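Local atomic coordinates of UTP--glucose-1-phosphate uridylyltransferase (PDB entry 6IKX), a protein that catalyses the transfer of a uridylyl group from UTP to alpha-D-glucose 1-phosphate, giving UDP-alpha-D-glucose and diphosphate. Residues V9-G13 / P24-V28; Q50-V54 / C115-V120; T14-P18 / D257-K261; R33-E37 / I62-F66. The protein carries 1 engineered substitution. Residues are numbered along the deposited sequence.

Interaction 1: residues V9-G13 / P24-V28. With SO4 (sulfate ion), chain F; SO4 (sulfate ion), chain G; EDO (1,2-ethanediol), chain K.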
# COMPACT_ATOMS: atom_id res chain seq x y z
N VAL A 9 -0.14 5.43 -17.21
CA VAL A 9 -0.92 4.38 -16.47
C VAL A 9 -1.54 4.98 -15.18
O VAL A 9 -1.69 4.25 -14.21
CB VAL A 9 0.00 3.18 -16.14
CG1 VAL A 9 0.54 2.49 -17.40
CG2 VAL A 9 1.16 3.58 -15.26
N ALA A 10 -1.91 6.26 -15.18
CA ALA A 10 -2.48 6.96 -13.99
C ALA A 10 -4.02 7.00 -14.01
O ALA A 10 -4.55 7.54 -13.04
CB ALA A 10 -1.90 8.34 -13.84
N GLY A 11 -4.72 6.48 -15.02
CA GLY A 11 -6.20 6.41 -15.04
C GLY A 11 -6.75 5.72 -13.80
O GLY A 11 -5.94 5.07 -13.15
N LEU A 12 -8.03 5.87 -13.42
CA LEU A 12 -8.63 5.13 -12.26
C LEU A 12 -9.43 3.91 -12.72
O LEU A 12 -9.99 3.19 -11.84
CB LEU A 12 -9.51 6.06 -11.44
CG LEU A 12 -8.79 7.29 -10.90
CD1 LEU A 12 -9.54 7.88 -9.73
CD2 LEU A 12 -7.37 6.96 -10.50
N GLY A 13 -9.41 3.64 -14.02
CA GLY A 13 -10.03 2.46 -14.64
C GLY A 13 -11.54 2.48 -14.49
O GLY A 13 -12.05 1.51 -13.88
N PRO A 24 -5.02 -1.88 -10.12
CA PRO A 24 -4.90 -1.20 -11.40
C PRO A 24 -5.58 -1.93 -12.56
O PRO A 24 -5.49 -3.15 -12.62
CB PRO A 24 -3.38 -1.09 -11.51
CG PRO A 24 -2.92 -0.93 -10.08
CD PRO A 24 -3.76 -1.96 -9.36
N LYS A 25 -6.22 -1.20 -13.48
CA LYS A 25 -6.67 -1.79 -14.78
C LYS A 25 -5.47 -2.51 -15.43
O LYS A 25 -5.69 -3.56 -16.01
CB LYS A 25 -7.23 -0.76 -15.76
CG LYS A 25 -6.32 0.44 -16.05
CD LYS A 25 -6.99 1.70 -16.66
CE LYS A 25 -6.61 2.99 -15.94
NZ LYS A 25 -5.29 3.56 -16.34
N GLU A 26 -4.26 -1.97 -15.29
CA GLU A 26 -3.03 -2.51 -15.94
C GLU A 26 -2.70 -3.88 -15.36
O GLU A 26 -2.02 -4.63 -16.05
CB GLU A 26 -1.88 -1.53 -15.75
CG GLU A 26 -2.11 -0.20 -16.46
CD GLU A 26 -2.92 0.83 -15.69
OE1 GLU A 26 -3.42 0.53 -14.53
OE2 GLU A 26 -3.06 1.95 -16.22
N MET A 27 -3.19 -4.20 -14.15
CA MET A 27 -2.85 -5.43 -13.38
C MET A 27 -3.93 -6.51 -13.56
O MET A 27 -3.86 -7.59 -12.94
CB MET A 27 -2.63 -5.12 -11.90
CG MET A 27 -1.32 -4.37 -11.67
SD MET A 27 0.08 -5.20 -12.50
CE MET A 27 0.31 -6.47 -11.27
N VAL A 28 -4.84 -6.27 -14.48
CA VAL A 28 -5.94 -7.20 -14.82
C VAL A 28 -5.38 -8.40 -15.61
O VAL A 28 -4.66 -8.20 -16.62
CB VAL A 28 -6.99 -6.40 -15.59
CG1 VAL A 28 -7.79 -7.22 -16.59
CG2 VAL A 28 -7.90 -5.69 -14.59
S SO4 F . -9.89 5.31 -16.85
O1 SO4 F . -9.27 5.97 -17.99
O2 SO4 F . -8.88 4.87 -15.93
O3 SO4 F . -10.68 4.17 -17.30
O4 SO4 F . -10.74 6.26 -16.17
S SO4 G . -3.70 8.50 -18.00
O1 SO4 G . -4.22 7.18 -17.69
O2 SO4 G . -2.30 8.54 -17.62
O3 SO4 G . -4.42 9.50 -17.26
O4 SO4 G . -3.85 8.77 -19.40
C1 EDO K . -9.29 3.46 -8.90
O1 EDO K . -9.76 2.21 -9.51
C2 EDO K . -8.59 3.45 -7.57
O2 EDO K . -8.53 4.74 -6.92

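Interaction 2: residues Q50-V54 / C115-V120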
# COMPACT_ATOMS: atom_id res chain seq x y z
N GLN A 50 14.34 2.01 -21.37
CA GLN A 50 13.84 2.80 -20.22
C GLN A 50 12.31 2.91 -20.35
O GLN A 50 11.82 3.63 -21.31
CB GLN A 50 14.48 4.19 -20.18
CG GLN A 50 14.32 4.89 -18.83
CD GLN A 50 14.84 6.31 -18.84
OE1 GLN A 50 14.70 7.05 -19.81
NE2 GLN A 50 15.45 6.70 -17.74
N ILE A 51 11.60 2.17 -19.47
CA ILE A 51 10.12 2.17 -19.32
C ILE A 51 9.77 3.30 -18.36
O ILE A 51 10.20 3.25 -17.20
CB ILE A 51 9.61 0.78 -18.88
CG1 ILE A 51 9.83 -0.26 -19.99
CG2 ILE A 51 8.14 0.83 -18.47
CD1 ILE A 51 9.18 0.11 -21.31
N ILE A 52 9.11 4.34 -18.84
CA ILE A 52 8.75 5.52 -18.00
C ILE A 52 7.25 5.43 -17.70
O ILE A 52 6.47 5.81 -18.59
CB ILE A 52 9.12 6.83 -18.71
CG1 ILE A 52 10.57 6.78 -19.22
CG2 ILE A 52 8.88 8.03 -17.78
CD1 ILE A 52 10.99 7.98 -20.04
N LEU A 53 6.89 4.88 -16.53
CA LEU A 53 5.47 4.74 -16.09
C LEU A 53 5.00 6.12 -15.56
O LEU A 53 5.61 6.59 -14.59
CB LEU A 53 5.38 3.71 -14.95
CG LEU A 53 5.84 2.29 -15.25
CD1 LEU A 53 5.73 1.42 -14.03
CD2 LEU A 53 5.06 1.68 -16.38
N VAL A 54 4.00 6.76 -16.15
CA VAL A 54 3.37 7.96 -15.54
C VAL A 54 2.23 7.44 -14.69
O VAL A 54 1.25 6.89 -15.26
CB VAL A 54 2.89 8.98 -16.60
CG1 VAL A 54 2.40 10.26 -15.97
CG2 VAL A 54 4.00 9.32 -17.56
N CYS A 115 4.14 15.17 -17.94
CA CYS A 115 4.65 14.75 -16.60
C CYS A 115 5.99 14.02 -16.74
O CYS A 115 6.82 14.17 -15.87
CB CYS A 115 3.67 13.83 -15.87
SG CYS A 115 2.14 14.64 -15.34
N ALA A 116 6.25 13.35 -17.85
CA ALA A 116 7.53 12.67 -18.11
C ALA A 116 8.57 13.59 -18.75
O ALA A 116 9.53 13.06 -19.30
CB ALA A 116 7.28 11.47 -18.99
N LYS A 117 8.45 14.91 -18.68
CA LYS A 117 9.35 15.79 -19.49
C LYS A 117 10.79 15.62 -19.00
O LYS A 117 11.68 15.39 -19.82
CB LYS A 117 8.89 17.24 -19.40
CG LYS A 117 9.91 18.26 -19.85
CD LYS A 117 9.34 19.65 -19.90
CE LYS A 117 10.41 20.72 -19.86
NZ LYS A 117 9.81 22.05 -19.58
N SER A 118 10.99 15.78 -17.69
CA SER A 118 12.29 15.73 -16.99
C SER A 118 13.01 14.43 -17.31
O SER A 118 14.21 14.47 -17.53
CB SER A 118 12.09 15.87 -15.50
OG SER A 118 11.39 14.74 -15.02
N VAL A 119 12.28 13.33 -17.34
CA VAL A 119 12.85 12.00 -17.61
C VAL A 119 13.10 11.89 -19.11
O VAL A 119 14.09 11.28 -19.47
CB VAL A 119 11.95 10.88 -17.05
CG1 VAL A 119 12.53 9.50 -17.24
CG2 VAL A 119 11.70 11.13 -15.58
N VAL A 120 12.26 12.45 -19.98
CA VAL A 120 12.51 12.31 -21.46
C VAL A 120 13.70 13.20 -21.91
O VAL A 120 14.44 12.80 -22.87
CB VAL A 120 11.25 12.63 -22.28
CG1 VAL A 120 11.59 12.92 -23.75
CG2 VAL A 120 10.23 11.51 -22.16

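Interaction 3: residues T14-P18 / D257-K261. With SO4 (sulfate ion), chain F.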
# COMPACT_ATOMS: atom_id res chain seq x y z
N THR A 14 -12.21 3.54 -14.94
CA THR A 14 -13.67 3.67 -14.85
C THR A 14 -14.32 2.69 -15.78
O THR A 14 -15.34 2.14 -15.49
CB THR A 14 -14.20 5.08 -15.02
OG1 THR A 14 -13.66 5.68 -16.18
CG2 THR A 14 -13.83 5.89 -13.83
N ARG A 15 -13.70 2.50 -16.92
CA ARG A 15 -14.06 1.42 -17.80
C ARG A 15 -13.42 0.15 -17.12
O ARG A 15 -12.38 0.25 -16.45
CB ARG A 15 -13.53 1.68 -19.21
CG ARG A 15 -13.09 3.12 -19.47
CD ARG A 15 -13.00 3.47 -20.94
NE ARG A 15 -11.67 3.25 -21.50
CZ ARG A 15 -11.43 2.53 -22.59
NH1 ARG A 15 -10.20 2.36 -23.04
NH2 ARG A 15 -12.44 1.98 -23.24
N PHE A 16 -14.06 -1.02 -17.28
CA PHE A 16 -13.67 -2.32 -16.65
C PHE A 16 -13.76 -2.09 -15.15
O PHE A 16 -12.87 -2.43 -14.43
CB PHE A 16 -12.28 -2.84 -17.08
CG PHE A 16 -12.17 -4.30 -17.21
CD1 PHE A 16 -13.17 -5.13 -16.79
CD2 PHE A 16 -11.04 -4.84 -17.76
CE1 PHE A 16 -13.04 -6.48 -16.92
CE2 PHE A 16 -10.91 -6.19 -17.89
CZ PHE A 16 -11.92 -7.01 -17.47
N LEU A 17 -14.90 -1.61 -14.69
CA LEU A 17 -14.99 -1.17 -13.31
C LEU A 17 -15.01 -2.00 -12.09
O LEU A 17 -14.36 -1.58 -11.14
CB LEU A 17 -15.92 -0.02 -13.11
CG LEU A 17 -15.40 0.78 -11.93
CD1 LEU A 17 -13.91 0.95 -11.94
CD2 LEU A 17 -16.03 2.14 -11.94
N PRO A 18 -15.74 -3.09 -12.01
CA PRO A 18 -15.67 -3.87 -10.78
C PRO A 18 -14.20 -4.36 -10.64
O PRO A 18 -13.59 -4.15 -9.64
CB PRO A 18 -16.71 -4.96 -10.94
CG PRO A 18 -17.27 -4.81 -12.28
CD PRO A 18 -16.74 -3.58 -12.95
N ASP A 257 -8.64 -3.96 -27.11
CA ASP A 257 -8.93 -2.87 -26.16
C ASP A 257 -9.40 -3.52 -24.86
O ASP A 257 -10.56 -3.95 -24.83
CB ASP A 257 -9.92 -1.87 -26.76
CG ASP A 257 -10.28 -0.77 -25.78
OD1 ASP A 257 -9.40 -0.37 -25.00
OD2 ASP A 257 -11.44 -0.36 -25.76
N CYS A 258 -8.49 -3.63 -23.86
CA CYS A 258 -8.75 -4.25 -22.53
C CYS A 258 -9.50 -3.27 -21.64
O CYS A 258 -10.35 -3.73 -20.85
CB CYS A 258 -7.46 -4.75 -21.91
SG CYS A 258 -6.75 -6.05 -22.94
N GLY A 259 -9.29 -1.97 -21.82
CA GLY A 259 -10.10 -0.93 -21.17
C GLY A 259 -11.59 -1.20 -21.28
O GLY A 259 -12.34 -0.60 -20.49
N SER A 260 -12.02 -2.05 -22.23
CA SER A 260 -13.45 -2.39 -22.50
C SER A 260 -13.71 -3.90 -22.36
O SER A 260 -13.23 -4.68 -23.23
CB SER A 260 -13.84 -1.89 -23.85
OG SER A 260 -13.94 -2.98 -24.76
N LYS A 261 -14.49 -4.29 -21.33
CA LYS A 261 -14.83 -5.69 -20.91
C LYS A 261 -14.93 -6.69 -22.10
O LYS A 261 -14.45 -7.83 -21.95
CB LYS A 261 -16.11 -5.68 -20.06
CG LYS A 261 -15.97 -4.98 -18.71
CD LYS A 261 -17.24 -4.91 -17.88
CE LYS A 261 -17.06 -4.13 -16.58
NZ LYS A 261 -18.25 -4.20 -15.69
S SO4 F . -9.89 5.31 -16.85
O1 SO4 F . -9.27 5.97 -17.99
O2 SO4 F . -8.88 4.87 -15.93
O3 SO4 F . -10.68 4.17 -17.30
O4 SO4 F . -10.74 6.26 -16.17

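Interaction 4: residues R33-E37 / I62-F66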
# COMPACT_ATOMS: atom_id res chain seq x y z
N ARG A 33 -1.04 -13.62 -16.76
CA ARG A 33 -0.19 -12.48 -16.31
C ARG A 33 -0.92 -11.14 -16.47
O ARG A 33 -1.85 -11.00 -17.25
CB ARG A 33 1.11 -12.53 -17.10
CG ARG A 33 0.91 -12.25 -18.58
CD ARG A 33 1.93 -12.88 -19.49
NE ARG A 33 1.98 -14.32 -19.34
CZ ARG A 33 3.03 -15.02 -18.94
NH1 ARG A 33 4.18 -14.43 -18.66
NH2 ARG A 33 2.92 -16.33 -18.82
N PRO A 34 -0.56 -10.06 -15.76
CA PRO A 34 -1.25 -8.79 -15.93
C PRO A 34 -1.05 -8.20 -17.34
O PRO A 34 -0.03 -8.45 -18.00
CB PRO A 34 -0.61 -7.95 -14.81
CG PRO A 34 0.80 -8.49 -14.77
CD PRO A 34 0.55 -9.98 -14.80
N ALA A 35 -2.05 -7.44 -17.81
CA ALA A 35 -2.12 -6.85 -19.17
C ALA A 35 -0.81 -6.09 -19.46
O ALA A 35 -0.30 -6.17 -20.58
CB ALA A 35 -3.36 -5.98 -19.26
N ILE A 36 -0.30 -5.35 -18.47
CA ILE A 36 0.86 -4.43 -18.61
C ILE A 36 2.06 -5.25 -19.09
O ILE A 36 2.91 -4.66 -19.76
CB ILE A 36 1.17 -3.67 -17.29
CG1 ILE A 36 2.13 -2.51 -17.49
CG2 ILE A 36 1.72 -4.60 -16.21
CD1 ILE A 36 1.65 -1.41 -18.38
N GLU A 37 2.17 -6.51 -18.69
CA GLU A 37 3.37 -7.31 -19.04
C GLU A 37 3.51 -7.36 -20.55
O GLU A 37 4.65 -7.40 -21.06
CB GLU A 37 3.34 -8.76 -18.56
CG GLU A 37 4.76 -9.28 -18.43
CD GLU A 37 4.93 -10.77 -18.27
OE1 GLU A 37 5.01 -11.20 -17.14
OE2 GLU A 37 5.03 -11.49 -19.31
N ILE A 62 1.86 -2.07 -9.96
CA ILE A 62 2.51 -2.05 -11.31
C ILE A 62 4.03 -1.99 -11.12
O ILE A 62 4.74 -2.72 -11.80
CB ILE A 62 1.99 -0.88 -12.18
CG1 ILE A 62 0.47 -0.86 -12.32
CG2 ILE A 62 2.67 -0.93 -13.54
CD1 ILE A 62 -0.07 0.26 -13.21
N GLU A 63 4.53 -1.05 -10.33
CA GLU A 63 5.97 -0.91 -10.02
C GLU A 63 6.47 -2.20 -9.37
O GLU A 63 7.62 -2.63 -9.65
CB GLU A 63 6.22 0.30 -9.13
CG GLU A 63 6.04 1.59 -9.89
CD GLU A 63 5.29 2.69 -9.15
OE1 GLU A 63 4.06 2.88 -9.42
OE2 GLU A 63 5.94 3.37 -8.33
N ASN A 64 5.63 -2.83 -8.53
CA ASN A 64 6.04 -4.01 -7.73
C ASN A 64 6.19 -5.21 -8.67
O ASN A 64 7.12 -6.01 -8.45
CB ASN A 64 5.10 -4.21 -6.54
CG ASN A 64 5.29 -3.15 -5.48
OD1 ASN A 64 6.36 -2.54 -5.40
ND2 ASN A 64 4.28 -2.94 -4.64
N TYR A 65 5.41 -5.26 -9.74
CA TYR A 65 5.47 -6.34 -10.75
C TYR A 65 6.87 -6.37 -11.39
O TYR A 65 7.30 -7.50 -11.76
CB TYR A 65 4.31 -6.20 -11.75
CG TYR A 65 4.15 -7.43 -12.62
CD1 TYR A 65 3.59 -8.58 -12.10
CD2 TYR A 65 4.69 -7.46 -13.90
CE1 TYR A 65 3.52 -9.74 -12.87
CE2 TYR A 65 4.62 -8.60 -14.68
CZ TYR A 65 4.04 -9.74 -14.15
OH TYR A 65 3.95 -10.85 -14.91
N PHE A 66 7.58 -5.24 -11.53
CA PHE A 66 8.86 -5.19 -12.29
C PHE A 66 10.04 -5.11 -11.32
O PHE A 66 11.16 -4.95 -11.82
CB PHE A 66 8.85 -4.07 -13.33
CG PHE A 66 7.82 -4.30 -14.40
CD1 PHE A 66 8.04 -5.21 -15.41
CD2 PHE A 66 6.58 -3.68 -14.34
CE1 PHE A 66 7.07 -5.49 -16.36
CE2 PHE A 66 5.63 -3.91 -15.32
CZ PHE A 66 5.86 -4.83 -16.32

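Interaction 1: residues V9-G13 / P24-V28
Two charged side chains of residues 24-28, paired with each other, pack against the backbone of residues 9-13. Lys-25 carries the largest share of the buried area from its side of the pair. Its side chain reaches over the backbone of residues 11-13. Lys-25 NZ forms a salt bridge of 2.8 Å with Glu-26 OE2. The same Glu-26 OE2 lies 3.2 Å from Val-9 CA, so the carboxylate packs against the start of the loop. Lys-59 pairs with the other carboxylate oxygen, Glu-26 OE1, and also bonds to Val-9 O.

Lys-25 NZ and Gly-11 N sit 3.3 Å apart but are not bonded, since both are donors. Lys-25 CE passes 3.5 Å from Gly-13 N. A side chain at Gly-11 would clash with Lys-25 NZ. At Gly-13 the positive phi of 66° by itself favours glycine, and a CB would be tight against Lys-25 CB. Residues 9-13 belong to the glycine-rich nucleotide-binding loop that follows the first strand, 4-8, of this GT-A nucleotidyltransferase fold. Ala-10, Gly-11 and Lys-25 bind both UTP and UDP-glucose in other crystals of the protein.

Here sulfate ions, probably from the crystallisation liquor, occupy the loop. Gly-13 N makes a very short hydrogen bond of 2.3 Å to O2 of the chain F sulfate. Gly-11 N bonds weakly to O1 of the chain G sulfate at 2.8 Å.

Interaction 2: residues Q50-V54 / C115-V120
Alternate side chains of segment 50-54, on strand 50-55, turn toward segment 115-120: Gln-50, Ile-52 and Val-54. Ile-52 is central. Its m chi1 and t chi2 extend the side chain, so Ile-52 CD1 comes 3.5 Å from Val-119 CG1 and 4.2 Å from Val-120 CG2. Its other branch, Ile-52 CG2, rests 4.0 Å from Ala-116 CB. Val-119 is in the t rotamer, which sets its CG1 against both Ile-52 and Gln-50. Gln-50 is extended, with chi1 and chi2 both t, and brings its NE2 to 4.1 Å from Val-119 CG1. Val-54, also t, divides its methyls: Val-54 CG1 lies 3.8 Å from Cys-115 CB, and Val-54 CG2 lies 4.2 Å from Ala-116 CB. The small Ala-116 stands at the N-cap position of helix 117-120, leaving room for both strand side chains.

The contact is apolar packing of a short helix and its lead-in residues on the parallel part of the mixed central sheet, as in the Rossmann-like core of GT-A folds. Val-119 also packs on Ile-99 of the third subunit. Strand 50-55 runs between strands 4-8 and 97-102, and Val-6 of strand 4-8 meets Val-54, Ala-116 and Val-120. Helix 216-220 meets Lys-117 and Val-120 through Met-217.

Interaction 3: residues T14-P18 / D257-K261
A sulfate, probably from the crystallisation liquor, sits on the 14-18 side. Thr-14 OG1 donates a 3.0 Å hydrogen bond to sulfate O4. Thr-14 N and Arg-15 N add weaker bonds. Thr-14 and Arg-15 bind UTP in other crystals of this protein, so the sulfate lies beside known nucleotide-binding residues. This is the end of the glycine-rich loop of the GT-A nucleotidyltransferase fold.

The polar link between the two segments is a weak salt bridge. Arg-15 NH1 lies 3.5 Å from Asp-257 OD1, in a weak hydrogen bond that meets the guanidinium at its edge. Asp-131, a UTP-binding residue, makes a further long, weak ion pair with the same Arg-15 nitrogen.

Further out, the contact is packing. The Phe-16 ring has Lys-261 CA over one face, and Phe-16 CD1 is 3.4 Å from Lys-261 CG. Phe-16 CD2 also meets Cys-258 O at 3.4 Å. The Lys-261 side chain is extended along the loop, bringing Lys-261 NZ to 3.2 Å from Pro-18 CD. Gly-259 O lies over one face of the guanidinium, and a CB on Gly-259 would clash with Arg-15 NH1. Phe-16 also packs on Val-31 of the second subunit.

The contact joins the loop after strand 4-8 to the turn between strand 254-257 and helix 261-273. Tyr-264 of that helix meets the Phe-16 ring, with the two planes at about 60°.

Interaction 4: residues R33-E37 / I62-F66
Two aromatic rings project from the end of helix 60-65 toward the start of helix 35-44. The Tyr-65 ring is the larger bump. Pro-34 covers one face of the ring in a CH-pi contact, with Pro-34 CG 3.6 Å from the Tyr-65 ring centroid and 15° off its normal. The Glu-37 carboxylate meets the hydroxyl end, where Tyr-65 OH donates a very short hydrogen bond of 2.5 Å to Glu-37 OE1. Its other oxygen, Glu-37 OE2, makes salt bridges with Arg-33 NH1, at 3.1 Å, and with Arg-41.

Ile-36 is the bump from the opposite segment. It enters the hollow between Ile-62 and Phe-66, with Ile-36 CG1 4.3 Å from Ile-62 CG2 and Ile-36 CG2 4.1 Å from Phe-66 CE2. The Phe-66 ring turns its edge to Glu-37, where Phe-66 CZ is 4.4 Å from Glu-37 CA.

The contact sets the end of helix 60-65 and the residue after it against the strand-to-helix junction at 33-37, within the nucleotidyltransferase domain. Tyr-65 also packs on Ser-22 of the second subunit. Leu-53 of strand 50-55 touches Ile-62, and Val-98 of strand 97-102 and Val-40 of helix 35-44 touch Phe-66.

Overall arrangement
From the N terminus, strand 4-8 leads into the nucleotide-binding loop. Interaction 1 closes a short loop there, bringing residues 24-28 back to 9-13. Interaction 3 starts just beyond, at 14-18, and crosses interaction 1. It closes the longest loop, reaching 257-261, and encloses interactions 2 and 4. Interaction 4 follows interaction 1 in series and ties helix 35-44 to helix 60-65. It crosses interaction 2, which starts on strand 50-55 between those helices and ends at helix 117-120. Probable backbone hydrogen bonds link interactions 1 and 4, from Ile-36 N to Glu-26 O at 3.1 Å, and tie the nucleotide-binding loop to strand 50-55, from Val-9 N to Val-54 O at 2.8 Å.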